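Local coordinates for glycosyl transferase family 8 (Streptococcus pneumoniae, PDB 5GVV) that transfers galactose from UDP-galactose to the terminal glucose of PsrP already carrying GlcNAc and glucose, the third step in O-glycosylation of this serine-rich repeat protein, at the interface of chains A and B. Numbering follows the deposited sequence. Chains: chain A/B, Glycosyl transferase family 8.

Contacts 1 and 3 are neighbours, their C-alpha centres about 11 Å apart, and they use consecutive pieces of one chain A segment: residues 235-237 in contact 3, 238-240 in contact 1. The C-alpha centre of contact 2 lies about 44 Å from that of contact 1 and about 35 Å from that of contact 3. It overlaps the two-fold twin of contact 1: A:Val240 meets B:Pro329 in contact 1, B:Val240 meets A:Pro329 in contact 2, which adds helices 203-209 and 333-342. The two chains thus hold each other at both ends. The 235-240 segment closely follows UDP-binding residues 227-233, so pairing may bear on the active site.

Contact 1: the interface of chains A and B. Residues chain A 238-240; chain B 317, 320, 327-329.
A:Phe238 plugs into an apolar patch of chain B in a symmetric homodimer interface, joining the loop at 238-240 to the partner's strand 325-328 and the helical turns before it; the pairing may or may not persist outside the crystal. The phenyl ring lies with one face toward B:Leu317, B:Val327 and B:Pro329. Its tip is met by B:Leu317, whose CD2 methyl is 3.6 Å from CZ of A:Phe238. Nearer the base, CG and CD of the B:Pro329 ring pack beneath CB and CG of the phenylalanine. B:Val327 brings CG1 to 3.5 Å from A:Phe238 CE1, and the methyl CG2 of B:Thr320 comes from beyond the rim to 3.4 Å from that same CE1. The threonine presents its methyl because OG1 is turned back to the carbonyl O of B:Leu317 in its own chain, at 2.7 Å from B:Thr320 OG1. With CG anti to its own carbonyl carbon (chi1 -48°), A:Phe238 points the ring into chain B. Further along, A:Val240 CG1 touches the carbonyl O of B:Pro329. No direct polar bond crosses here; water 1 makes the link, bound by both N and O of A:Ser239 and lying 2.7 Å from B:Val327 O.

Contact 2: the interface of chains A and B. Residues chain A 328-332, 335; chain B 203-204, 207, 240.
B:Val240 and B:Tyr204 of this family 8 glycosyltransferase pack against a turn and helix of chain A, residues 328-335, in an interface that may or may not be the one used in solution. Apolar packing dominates. B:Val240 faces chain A with both methyls: CG2 lies 3.7 Å from CD1 of A:Leu335, the two side chains meeting at about a right angle, while CG1, anti to the valine's own carbonyl carbon (chi1 -65°), points at the turn and sits 3.9 Å from CA of A:Ser331. A:Leu332 comes over the ring of B:Tyr204 near its rim, with CD1 3.5 Å from CE1. That same A:Leu332 CD1 is 3.8 Å from the CB of B:Ala207, one turn along helix 203-209, and A:Leu335 CG flanks this CB as well at 3.9 Å. Contacts of carbon with backbone oxygen form the second group; no N or O of one chain lies within bonding reach of the other here. B:Val240 CG1 repeats, as two-fold twin, the touch on the proline carbonyl described for contact 1. On the opposite side of the tyrosine plane from A:Leu332, the carbonyl O of A:Asn330, presented by a turn with positive phi (58°), lies 3.3 Å from B:Tyr204 CE1.

Contact 3: the interface of chains A and B. Residues chain A 18, 235-237, 244, 248; chain B 14, 44, 46-47.
B:Glu46 lies across the indole of A:Trp248 and reaches past it to A:Arg244, making the firm core of this mixed polar and aromatic homodimer contact. B:Glu46 CB sits over the five-membered ring of A:Trp248, 3.7 Å from its centroid, a CH-pi contact, and a bend at chi2 (82°) brings the carboxylate nearly parallel to the indole. The extended A:Arg244 grips that carboxylate side-on. A:Arg244 NE bonds to OE2 of B:Glu46 at 2.7 Å as a salt bridge, and its NH2 bonds to OE1 at 3.3 Å; both oxygens lie close to the guanidinium plane but are met from above the carboxylate plane. A:Arg244 NH2 also bonds to A:Asn236 O at 2.8 Å, fixing the guanidinium's rotation from its own chain, while its face rests by A:Trp248 NE1. At the far end of the indole, B:Pro44 CB packs 3.5 Å from A:Trp248 CZ2. Packing is slacker around the rim: B:Trp47 comes no nearer than 4.1 Å, its CB to CZ3 of A:Trp248, and A:Gln237 approaches B:Pro44 through its backbone CA. Apart from this looser rim, B:Tyr14, from the segment that binds UDP, makes a second firm point, tip to tip with the indole, its ring backed by B:Pro44 CD. B:Tyr14 OH donates to A:Trp235 O at 2.7 Å and accepts from A:Arg18 NH1 at 2.8 Å, a bent bond (139° at H) tilted from the guanidinium plane.

Contact 1: the interface of chains A and B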
# COMPACT_ATOMS: atom_id res chain seq x y z
N PHE A 238 -16.03 -1.96 -2.38
CA PHE A 238 -17.08 -2.45 -3.27
C PHE A 238 -16.81 -2.01 -4.70
O PHE A 238 -16.29 -0.91 -4.94
CB PHE A 238 -18.46 -1.95 -2.83
CG PHE A 238 -18.73 -2.11 -1.36
CD1 PHE A 238 -18.98 -3.37 -0.81
CD2 PHE A 238 -18.78 -1.00 -0.52
CE1 PHE A 238 -19.24 -3.51 0.54
CE2 PHE A 238 -19.04 -1.14 0.83
CZ PHE A 238 -19.27 -2.40 1.37
N SER A 239 -17.17 -2.87 -5.65
CA SER A 239 -17.11 -2.54 -7.07
C SER A 239 -18.17 -3.38 -7.77
O SER A 239 -18.69 -4.33 -7.19
CB SER A 239 -15.72 -2.83 -7.66
OG SER A 239 -15.43 -4.21 -7.61
N VAL A 240 -18.51 -3.02 -9.01
CA VAL A 240 -19.60 -3.71 -9.70
C VAL A 240 -19.17 -4.29 -11.04
O VAL A 240 -19.87 -5.14 -11.61
CB VAL A 240 -20.81 -2.78 -9.89
CG1 VAL A 240 -21.42 -2.41 -8.54
CG2 VAL A 240 -20.41 -1.52 -10.66
N LEU B 317 -24.21 -4.00 4.42
CA LEU B 317 -22.80 -3.69 4.26
C LEU B 317 -21.98 -4.45 5.29
O LEU B 317 -20.81 -4.79 5.06
CB LEU B 317 -22.56 -2.18 4.38
CG LEU B 317 -23.23 -1.29 3.32
CD1 LEU B 317 -22.99 0.18 3.60
CD2 LEU B 317 -22.73 -1.64 1.93
N THR B 320 -20.00 -7.87 4.81
CA THR B 320 -18.60 -7.94 4.40
C THR B 320 -17.74 -8.65 5.44
O THR B 320 -16.59 -9.02 5.16
CB THR B 320 -18.00 -6.54 4.14
OG1 THR B 320 -18.27 -5.68 5.25
CG2 THR B 320 -18.59 -5.94 2.87
N VAL B 327 -21.27 -8.14 -1.73
CA VAL B 327 -22.33 -7.14 -1.73
C VAL B 327 -22.07 -6.13 -2.86
O VAL B 327 -20.93 -5.70 -3.06
CB VAL B 327 -22.40 -6.47 -0.34
CG1 VAL B 327 -22.33 -4.96 -0.43
CG2 VAL B 327 -23.65 -6.94 0.41
N TYR B 328 -23.12 -5.79 -3.61
CA TYR B 328 -22.96 -4.93 -4.79
C TYR B 328 -23.89 -3.71 -4.74
O TYR B 328 -24.92 -3.68 -5.42
CB TYR B 328 -23.27 -5.70 -6.07
CG TYR B 328 -22.49 -6.98 -6.30
CD1 TYR B 328 -22.89 -8.17 -5.69
CD2 TYR B 328 -21.39 -7.00 -7.14
CE1 TYR B 328 -22.20 -9.34 -5.91
CE2 TYR B 328 -20.69 -8.17 -7.37
CZ TYR B 328 -21.10 -9.33 -6.75
OH TYR B 328 -20.42 -10.51 -6.97
N PRO B 329 -23.52 -2.69 -3.95
CA PRO B 329 -24.37 -1.49 -3.94
C PRO B 329 -24.24 -0.75 -5.26
O PRO B 329 -23.22 -0.90 -5.95
CB PRO B 329 -23.77 -0.65 -2.80
CG PRO B 329 -22.34 -1.09 -2.71
CD PRO B 329 -22.34 -2.55 -3.07
O HOH W 1 -18.71 -5.19 -4.59

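Contact 2: the interface of chains A and B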
# COMPACT_ATOMS: atom_id res chain seq x y z
N TYR A 328 17.72 14.88 4.55
CA TYR A 328 16.96 15.01 5.79
C TYR A 328 16.49 16.44 6.04
O TYR A 328 17.06 17.13 6.89
CB TYR A 328 17.82 14.60 7.00
CG TYR A 328 18.46 13.23 6.95
CD1 TYR A 328 19.67 13.04 6.28
CD2 TYR A 328 17.89 12.15 7.61
CE1 TYR A 328 20.28 11.80 6.26
CE2 TYR A 328 18.49 10.91 7.59
CZ TYR A 328 19.69 10.74 6.92
OH TYR A 328 20.30 9.50 6.89
N PRO A 329 15.44 16.88 5.34
CA PRO A 329 14.98 18.24 5.61
C PRO A 329 14.37 18.33 7.00
O PRO A 329 13.92 17.32 7.54
CB PRO A 329 13.90 18.46 4.54
CG PRO A 329 13.38 17.07 4.23
CD PRO A 329 14.59 16.17 4.36
N ASN A 330 14.38 19.53 7.59
CA ASN A 330 13.73 19.76 8.87
C ASN A 330 14.23 18.87 10.01
O ASN A 330 13.45 18.39 10.82
CB ASN A 330 12.21 19.63 8.72
CG ASN A 330 11.63 20.70 7.82
OD1 ASN A 330 11.80 21.89 8.06
ND2 ASN A 330 10.95 20.27 6.75
N SER A 331 15.55 18.66 10.05
CA SER A 331 16.14 17.87 11.12
C SER A 331 16.54 18.82 12.25
O SER A 331 16.22 20.01 12.20
CB SER A 331 17.34 17.09 10.60
OG SER A 331 17.78 16.12 11.54
N LEU A 332 17.22 18.29 13.27
CA LEU A 332 17.62 19.09 14.42
C LEU A 332 19.00 18.65 14.90
O LEU A 332 19.45 17.55 14.56
CB LEU A 332 16.57 18.97 15.54
CG LEU A 332 15.19 19.58 15.27
CD1 LEU A 332 14.13 19.02 16.21
CD2 LEU A 332 15.23 21.09 15.38
N LEU A 335 19.79 15.14 16.16
CA LEU A 335 19.67 14.12 15.12
C LEU A 335 20.89 14.14 14.19
O LEU A 335 21.41 13.09 13.82
CB LEU A 335 18.37 14.33 14.32
CG LEU A 335 17.13 14.41 15.21
CD1 LEU A 335 15.88 14.79 14.43
CD2 LEU A 335 16.92 13.10 15.94
N ASP B 203 11.94 10.49 18.64
CA ASP B 203 13.21 11.12 18.28
C ASP B 203 13.10 12.62 17.96
O ASP B 203 13.85 13.43 18.50
CB ASP B 203 13.86 10.39 17.10
CG ASP B 203 14.66 9.18 17.53
OD1 ASP B 203 14.61 8.82 18.73
OD2 ASP B 203 15.33 8.58 16.67
N TYR B 204 12.15 12.98 17.10
CA TYR B 204 11.96 14.38 16.72
C TYR B 204 11.53 15.22 17.91
O TYR B 204 12.06 16.31 18.14
CB TYR B 204 10.94 14.51 15.58
CG TYR B 204 10.96 15.85 14.88
CD1 TYR B 204 12.13 16.36 14.34
CD2 TYR B 204 9.79 16.60 14.74
CE1 TYR B 204 12.15 17.58 13.69
CE2 TYR B 204 9.80 17.83 14.09
CZ TYR B 204 10.99 18.31 13.57
OH TYR B 204 11.02 19.52 12.92
N ALA B 207 14.50 15.66 20.31
CA ALA B 207 15.40 16.64 19.72
C ALA B 207 14.83 18.05 19.80
O ALA B 207 15.58 19.03 19.88
CB ALA B 207 15.68 16.26 18.27
N VAL B 240 13.16 11.96 9.94
CA VAL B 240 14.42 12.29 10.60
C VAL B 240 14.72 11.39 11.81
O VAL B 240 15.84 11.40 12.33
CB VAL B 240 14.46 13.77 11.02
CG1 VAL B 240 14.45 14.67 9.79
CG2 VAL B 240 13.30 14.10 11.93

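Contact 3: the interface of chains A and B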
# COMPACT_ATOMS: atom_id res chain seq x y z
N ARG A 18 0.13 0.96 -4.26
CA ARG A 18 -0.44 -0.39 -4.28
C ARG A 18 -0.91 -0.77 -5.68
O ARG A 18 -0.86 -1.94 -6.07
CB ARG A 18 -1.61 -0.52 -3.29
CG ARG A 18 -1.19 -0.64 -1.82
CD ARG A 18 -2.38 -0.80 -0.89
NE ARG A 18 -3.05 -2.08 -1.07
CZ ARG A 18 -4.30 -2.22 -1.51
NH1 ARG A 18 -5.01 -1.14 -1.82
NH2 ARG A 18 -4.83 -3.43 -1.65
N TRP A 235 -10.12 -2.52 -6.56
CA TRP A 235 -9.48 -2.51 -5.25
C TRP A 235 -10.29 -1.78 -4.18
O TRP A 235 -9.92 -1.79 -3.01
CB TRP A 235 -8.07 -1.93 -5.34
CG TRP A 235 -7.98 -0.51 -5.83
CD1 TRP A 235 -8.17 0.63 -5.10
CD2 TRP A 235 -7.64 -0.08 -7.16
NE1 TRP A 235 -7.98 1.74 -5.89
CE2 TRP A 235 -7.65 1.33 -7.16
CE3 TRP A 235 -7.32 -0.74 -8.34
CZ2 TRP A 235 -7.35 2.09 -8.30
CZ3 TRP A 235 -7.03 0.00 -9.48
CH2 TRP A 235 -7.05 1.40 -9.45
N ASN A 236 -11.38 -1.14 -4.59
CA ASN A 236 -12.27 -0.50 -3.62
C ASN A 236 -12.95 -1.57 -2.78
O ASN A 236 -12.96 -2.74 -3.17
CB ASN A 236 -13.30 0.38 -4.34
CG ASN A 236 -12.69 1.64 -4.91
OD1 ASN A 236 -11.59 2.05 -4.51
ND2 ASN A 236 -13.40 2.28 -5.83
N GLN A 237 -13.50 -1.19 -1.63
CA GLN A 237 -14.21 -2.16 -0.80
C GLN A 237 -15.35 -2.79 -1.60
O GLN A 237 -15.59 -4.00 -1.52
CB GLN A 237 -14.76 -1.49 0.47
CG GLN A 237 -15.58 -2.43 1.35
CD GLN A 237 -16.04 -1.79 2.65
OE1 GLN A 237 -16.28 -0.59 2.71
NE2 GLN A 237 -16.16 -2.60 3.71
N ARG A 244 -12.94 -8.40 -11.03
CA ARG A 244 -12.39 -7.88 -9.78
C ARG A 244 -11.36 -8.83 -9.19
O ARG A 244 -10.33 -8.40 -8.65
CB ARG A 244 -13.53 -7.66 -8.78
CG ARG A 244 -13.07 -7.31 -7.38
CD ARG A 244 -14.25 -7.18 -6.43
NE ARG A 244 -13.79 -6.88 -5.07
CZ ARG A 244 -13.74 -5.66 -4.55
NH1 ARG A 244 -14.14 -4.61 -5.27
NH2 ARG A 244 -13.31 -5.48 -3.31
N TRP A 248 -6.95 -8.63 -7.60
CA TRP A 248 -6.53 -9.08 -6.28
C TRP A 248 -5.52 -10.22 -6.35
O TRP A 248 -4.60 -10.29 -5.53
CB TRP A 248 -7.76 -9.46 -5.44
CG TRP A 248 -8.43 -8.23 -4.94
CD1 TRP A 248 -9.54 -7.63 -5.46
CD2 TRP A 248 -8.00 -7.40 -3.86
NE1 TRP A 248 -9.84 -6.49 -4.76
CE2 TRP A 248 -8.91 -6.33 -3.76
CE3 TRP A 248 -6.94 -7.46 -2.95
CZ2 TRP A 248 -8.78 -5.33 -2.80
CZ3 TRP A 248 -6.81 -6.47 -1.99
CH2 TRP A 248 -7.73 -5.41 -1.92
N TYR B 14 -8.50 1.06 5.69
CA TYR B 14 -7.90 0.62 4.43
C TYR B 14 -6.77 1.56 3.98
O TYR B 14 -5.81 1.12 3.36
CB TYR B 14 -9.00 0.54 3.36
CG TYR B 14 -8.63 -0.16 2.06
CD1 TYR B 14 -7.59 -1.08 1.98
CD2 TYR B 14 -9.34 0.11 0.89
CE1 TYR B 14 -7.27 -1.71 0.78
CE2 TYR B 14 -9.03 -0.51 -0.30
CZ TYR B 14 -8.00 -1.42 -0.35
OH TYR B 14 -7.68 -2.04 -1.55
N PRO B 44 -11.10 -4.45 2.16
CA PRO B 44 -11.69 -5.43 1.23
C PRO B 44 -11.55 -6.88 1.68
O PRO B 44 -10.54 -7.25 2.28
CB PRO B 44 -10.86 -5.21 -0.04
CG PRO B 44 -10.48 -3.76 0.01
CD PRO B 44 -10.17 -3.54 1.48
N GLU B 46 -11.07 -9.61 0.04
CA GLU B 46 -10.02 -10.36 -0.67
C GLU B 46 -8.71 -10.36 0.11
O GLU B 46 -8.00 -11.37 0.15
CB GLU B 46 -9.77 -9.76 -2.05
CG GLU B 46 -10.88 -10.00 -3.10
CD GLU B 46 -12.03 -9.04 -2.96
OE1 GLU B 46 -11.98 -8.17 -2.06
OE2 GLU B 46 -12.99 -9.13 -3.77
N TRP B 47 -8.38 -9.22 0.71
CA TRP B 47 -7.17 -9.10 1.51
C TRP B 47 -7.29 -10.03 2.71
O TRP B 47 -6.35 -10.77 3.02
CB TRP B 47 -6.98 -7.64 1.95
CG TRP B 47 -5.72 -7.38 2.74
CD1 TRP B 47 -4.50 -7.01 2.24
CD2 TRP B 47 -5.57 -7.46 4.16
NE1 TRP B 47 -3.60 -6.87 3.27
CE2 TRP B 47 -4.24 -7.14 4.46
CE3 TRP B 47 -6.44 -7.78 5.21
CZ2 TRP B 47 -3.74 -7.12 5.77
CZ3 TRP B 47 -5.95 -7.76 6.51
CH2 TRP B 47 -4.61 -7.44 6.78